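Local coordinates for GP23.1 (Bacillus phage spp1, PDB 2XF7), which is of uncertain function but is a putative chaperone of the phage, a small, mainly helical protein that assembles into a hexamer, at residues 14-20 / 44-50. Numbering follows the deposited sequence.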
ATOM      1  N   TRP B  14      10.446  -8.996   9.622  1.00  9.15           N
ATOM      2  CA  TRP B  14      10.948  -9.594  10.868  1.00  9.97           C
ATOM      3  C   TRP B  14       9.738 -10.311  11.570  1.00 10.80           C
ATOM      4  O   TRP B  14       9.853 -11.498  11.922  1.00 11.23           O
ATOM      5  CB  TRP B  14      11.490  -8.494  11.738  1.00 10.11           C
ATOM      6  CG  TRP B  14      12.007  -9.003  13.059  1.00 10.04           C
ATOM      7  CD1 TRP B  14      11.344  -8.976  14.267  1.00 12.09           C
ATOM      8  CD2 TRP B  14      13.340  -9.505  13.335  1.00  9.74           C
ATOM      9  NE1 TRP B  14      12.154  -9.492  15.258  1.00 12.06           N
ATOM     10  CE2 TRP B  14      13.378  -9.840  14.715  1.00 12.12           C
ATOM     11  CE3 TRP B  14      14.476  -9.743  12.547  1.00 11.64           C
ATOM     12  CZ2 TRP B  14      14.556 -10.333  15.346  1.00 13.42           C
ATOM     13  CZ3 TRP B  14      15.656 -10.242  13.158  1.00 13.58           C
ATOM     14  CH2 TRP B  14      15.685 -10.537  14.538  1.00 14.51           C
ATOM     15  N   LEU B  15       8.594  -9.600  11.712  1.00  8.69           N
ATOM     16  CA  LEU B  15       7.385 -10.176  12.355  1.00 10.00           C
ATOM     17  C   LEU B  15       6.896 -11.398  11.555  1.00 12.32           C
ATOM     18  O   LEU B  15       6.373 -12.304  12.163  1.00 13.86           O
ATOM     19  CB  LEU B  15       6.284  -9.121  12.458  1.00  9.88           C
ATOM     20  CG  LEU B  15       6.650  -8.010  13.480  1.00 12.93           C
ATOM     21  CD1 LEU B  15       5.681  -6.816  13.433  1.00 13.48           C
ATOM     22  CD2 LEU B  15       6.632  -8.602  14.966  1.00 16.33           C
ATOM     23  N   ASP B  16       7.012 -11.404  10.208  1.00 11.33           N
ATOM     24  CA  ASP B  16       6.551 -12.572   9.465  1.00 11.87           C
ATOM     25  C   ASP B  16       7.589 -13.720   9.389  1.00 15.04           C
ATOM     26  O   ASP B  16       7.306 -14.775   8.807  1.00 15.31           O
ATOM     27  CB  ASP B  16       5.857 -12.194   8.146  1.00 18.49           C
ATOM     28  CG  ASP B  16       6.699 -11.700   7.064  1.00 43.61           C
ATOM     29  OD1 ASP B  16       7.925 -11.871   7.163  1.00 44.15           O
ATOM     30  OD2 ASP B  16       6.127 -11.209   6.040  1.00 49.57           O
ATOM     31  N   GLY B  17       8.759 -13.525  10.002  1.00 12.72           N
ATOM     32  CA  GLY B  17       9.801 -14.557  10.029  1.00 12.78           C
ATOM     33  C   GLY B  17      10.545 -14.743   8.728  1.00 16.92           C
ATOM     34  O   GLY B  17      11.223 -15.762   8.555  1.00 21.73           O
ATOM     35  N   THR B  18      10.421 -13.779   7.783  1.00 13.28           N
ATOM     36  CA  THR B  18      11.134 -13.940   6.516  1.00 14.35           C
ATOM     37  C   THR B  18      12.466 -13.234   6.552  1.00 21.49           C
ATOM     38  O   THR B  18      13.319 -13.468   5.663  1.00 23.37           O
ATOM     39  CB  THR B  18      10.248 -13.406   5.348  1.00 17.96           C
ATOM     40  OG1 THR B  18       9.881 -12.050   5.615  1.00 17.38           O
ATOM     41  CG2 THR B  18       8.950 -14.238   5.196  1.00 23.23           C
ATOM     42  N   ALA B  19      12.673 -12.365   7.526  1.00 17.43           N
ATOM     43  CA  ALA B  19      13.990 -11.692   7.698  1.00 17.70           C
ATOM     44  C   ALA B  19      14.598 -12.061   9.037  1.00 15.91           C
ATOM     45  O   ALA B  19      13.859 -12.125  10.043  1.00 15.37           O
ATOM     46  CB  ALA B  19      13.824 -10.164   7.728  1.00 19.51           C
ATOM     47  N   SER B  20      15.942 -12.205   9.089  1.00 13.42           N
ATOM     48  CA  SER B  20      16.648 -12.380  10.342  1.00 13.64           C
ATOM     49  C   SER B  20      17.618 -11.205  10.396  1.00 13.60           C
ATOM     50  O   SER B  20      17.531 -10.301   9.583  1.00 13.33           O
ATOM     51  CB  SER B  20      17.388 -13.720  10.439  1.00 19.95           C
ATOM     52  OG  SER B  20      18.414 -13.755   9.470  1.00 23.77           O
ATOM     53  N   TYR B  44      11.459  -6.739  18.617  1.00  9.31           N
ATOM     54  CA  TYR B  44      10.153  -7.421  18.425  1.00  9.31           C
ATOM     55  C   TYR B  44      10.394  -8.962  18.348  1.00 12.44           C
ATOM     56  O   TYR B  44      11.505  -9.434  17.969  1.00 11.31           O
ATOM     57  CB  TYR B  44       9.520  -6.956  17.094  1.00 10.09           C
ATOM     58  CG  TYR B  44       8.927  -5.568  17.148  1.00 10.15           C
ATOM     59  CD1 TYR B  44       7.555  -5.380  17.242  1.00  9.72           C
ATOM     60  CD2 TYR B  44       9.738  -4.437  16.996  1.00 10.00           C
ATOM     61  CE1 TYR B  44       6.989  -4.099  17.245  1.00 12.38           C
ATOM     62  CE2 TYR B  44       9.182  -3.148  16.962  1.00 10.03           C
ATOM     63  CZ  TYR B  44       7.803  -2.993  17.040  1.00 10.84           C
ATOM     64  OH  TYR B  44       7.205  -1.778  16.942  1.00 11.77           O
ATOM     65  N   PRO B  45       9.324  -9.747  18.582  1.00 12.74           N
ATOM     66  CA  PRO B  45       9.445 -11.204  18.505  1.00 10.58           C
ATOM     67  C   PRO B  45       9.486 -11.622  17.021  1.00 10.87           C
ATOM     68  O   PRO B  45       8.506 -11.496  16.277  1.00 13.02           O
ATOM     69  CB  PRO B  45       8.166 -11.725  19.196  1.00 13.17           C
ATOM     70  CG  PRO B  45       7.162 -10.617  19.001  1.00 16.41           C
ATOM     71  CD  PRO B  45       7.973  -9.312  19.040  1.00 13.56           C
ATOM     72  N   TRP B  46      10.610 -12.210  16.646  1.00 10.58           N
ATOM     73  CA  TRP B  46      10.837 -12.714  15.345  1.00  9.56           C
ATOM     74  C   TRP B  46       9.736 -13.767  15.005  1.00 12.46           C
ATOM     75  O   TRP B  46       9.510 -14.698  15.785  1.00 11.96           O
ATOM     76  CB  TRP B  46      12.216 -13.359  15.274  1.00 10.44           C
ATOM     77  CG  TRP B  46      12.429 -14.014  13.931  1.00 10.86           C
ATOM     78  CD1 TRP B  46      12.986 -13.440  12.819  1.00 12.98           C
ATOM     79  CD2 TRP B  46      12.190 -15.399  13.591  1.00 10.80           C
ATOM     80  NE1 TRP B  46      13.010 -14.349  11.777  1.00 12.84           N
ATOM     81  CE2 TRP B  46      12.508 -15.553  12.216  1.00 13.03           C
ATOM     82  CE3 TRP B  46      11.621 -16.492  14.275  1.00 12.31           C
ATOM     83  CZ2 TRP B  46      12.368 -16.773  11.540  1.00 10.19           C
ATOM     84  CZ3 TRP B  46      11.510 -17.709  13.616  1.00 12.79           C
ATOM     85  CH2 TRP B  46      11.839 -17.841  12.256  1.00 12.45           C
ATOM     86  N   GLY B  47       9.110 -13.624  13.859  1.00 11.70           N
ATOM     87  CA  GLY B  47       8.143 -14.598  13.393  1.00 11.29           C
ATOM     88  C   GLY B  47       6.800 -14.586  14.087  1.00 15.68           C
ATOM     89  O   GLY B  47       5.991 -15.496  13.836  1.00 13.94           O
ATOM     90  N   ALA B  48       6.533 -13.537  14.946  1.00 11.91           N
ATOM     91  CA  ALA B  48       5.285 -13.505  15.735  1.00 14.53           C
ATOM     92  C   ALA B  48       4.014 -13.603  14.869  1.00 19.56           C
ATOM     93  O   ALA B  48       3.004 -14.211  15.297  1.00 18.81           O
ATOM     94  CB  ALA B  48       5.227 -12.238  16.556  1.00 15.90           C
ATOM     95  N   TRP B  49       4.109 -13.061  13.644  1.00 15.89           N
ATOM     96  CA  TRP B  49       2.965 -12.931  12.684  1.00 19.72           C
ATOM     97  C   TRP B  49       2.994 -13.914  11.543  1.00 28.13           C
ATOM     98  O   TRP B  49       2.251 -13.729  10.547  1.00 30.61           O
ATOM     99  CB  TRP B  49       2.879 -11.477  12.146  1.00 20.75           C
ATOM    100  CG  TRP B  49       2.495 -10.526  13.238  1.00 23.50           C
ATOM    101  CD1 TRP B  49       2.337 -10.822  14.567  1.00 27.43           C
ATOM    102  CD2 TRP B  49       2.292  -9.118  13.120  1.00 23.64           C
ATOM    103  NE1 TRP B  49       2.023  -9.694  15.269  1.00 27.60           N
ATOM    104  CE2 TRP B  49       1.951  -8.638  14.407  1.00 28.76           C
ATOM    105  CE3 TRP B  49       2.395  -8.211  12.063  1.00 24.67           C
ATOM    106  CZ2 TRP B  49       1.701  -7.294  14.658  1.00 28.87           C
ATOM    107  CZ3 TRP B  49       2.098  -6.892  12.316  1.00 26.54           C
ATOM    108  CH2 TRP B  49       1.794  -6.438  13.602  1.00 27.28           C
ATOM    109  N   ASN B  50       3.808 -14.994  11.688  1.00 22.50           N
ATOM    110  CA  ASN B  50       3.899 -16.020  10.650  1.00 29.06           C
ATOM    111  C   ASN B  50       2.642 -16.902  10.693  1.00 60.51           C
ATOM    112  O   ASN B  50       2.194 -17.267  11.786  1.00 37.61           O
ATOM    113  CB  ASN B  50       5.155 -16.849  10.889  1.00 27.30           C
ATOM    114  CG  ASN B  50       5.286 -18.040   9.974  1.00 43.41           C
ATOM    115  OD1 ASN B  50       5.537 -17.900   8.794  1.00 29.02           O
ATOM    116  ND2 ASN B  50       5.250 -19.231  10.535  1.00 27.43           N
TER
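W14 and W46 meet edge to face: the pyrrole side of W46 points at the six-membered ring of W14, planes at 85°, with W46 CD1 above the centre of the indole. With its CG anti to the backbone N (chi1 179°), the indole of W14 leaves the side of the last turn of helix 7-15 and sends NE1 to Y44 O (2.8 Å). That oxygen lies almost in the indole plane, whereas the N-H comes to the carbonyl from above its plane. W46 is likewise extended (chi1 175°); its CB rests on W14 CE2 at 3.7 Å, one indole face covers G17 CA, and NE1 makes a weak, bent bond to A19 O. G17, at positive phi, closes the helix in a Schellman motif and has no side chain to hold the W46 ring off. W14 O takes two N-H groups, that of G17 from its own turn and that of G47 across the contact (N to O 3.0 Å). L15 O receives W49 N at 2.8 Å. Beside this bond L15 and W49 run in the same direction, and CD1 of L15 sits over the six-membered ring of W49, 3.8 Å from its centroid, while CD2 turns to Y44 CB and P45. Y9 of a second subunit packs on both L15 and W49, and D32 of that subunit hydrogen-bonds to Y44 OH. The C-terminal tail, bent by overlapping type II (P45 to A48) and type I (G47 to N50) turns, thus gives N-H partners to the last helical carbonyls, while the W46 and W49 rings pack on W14, G17 and L15.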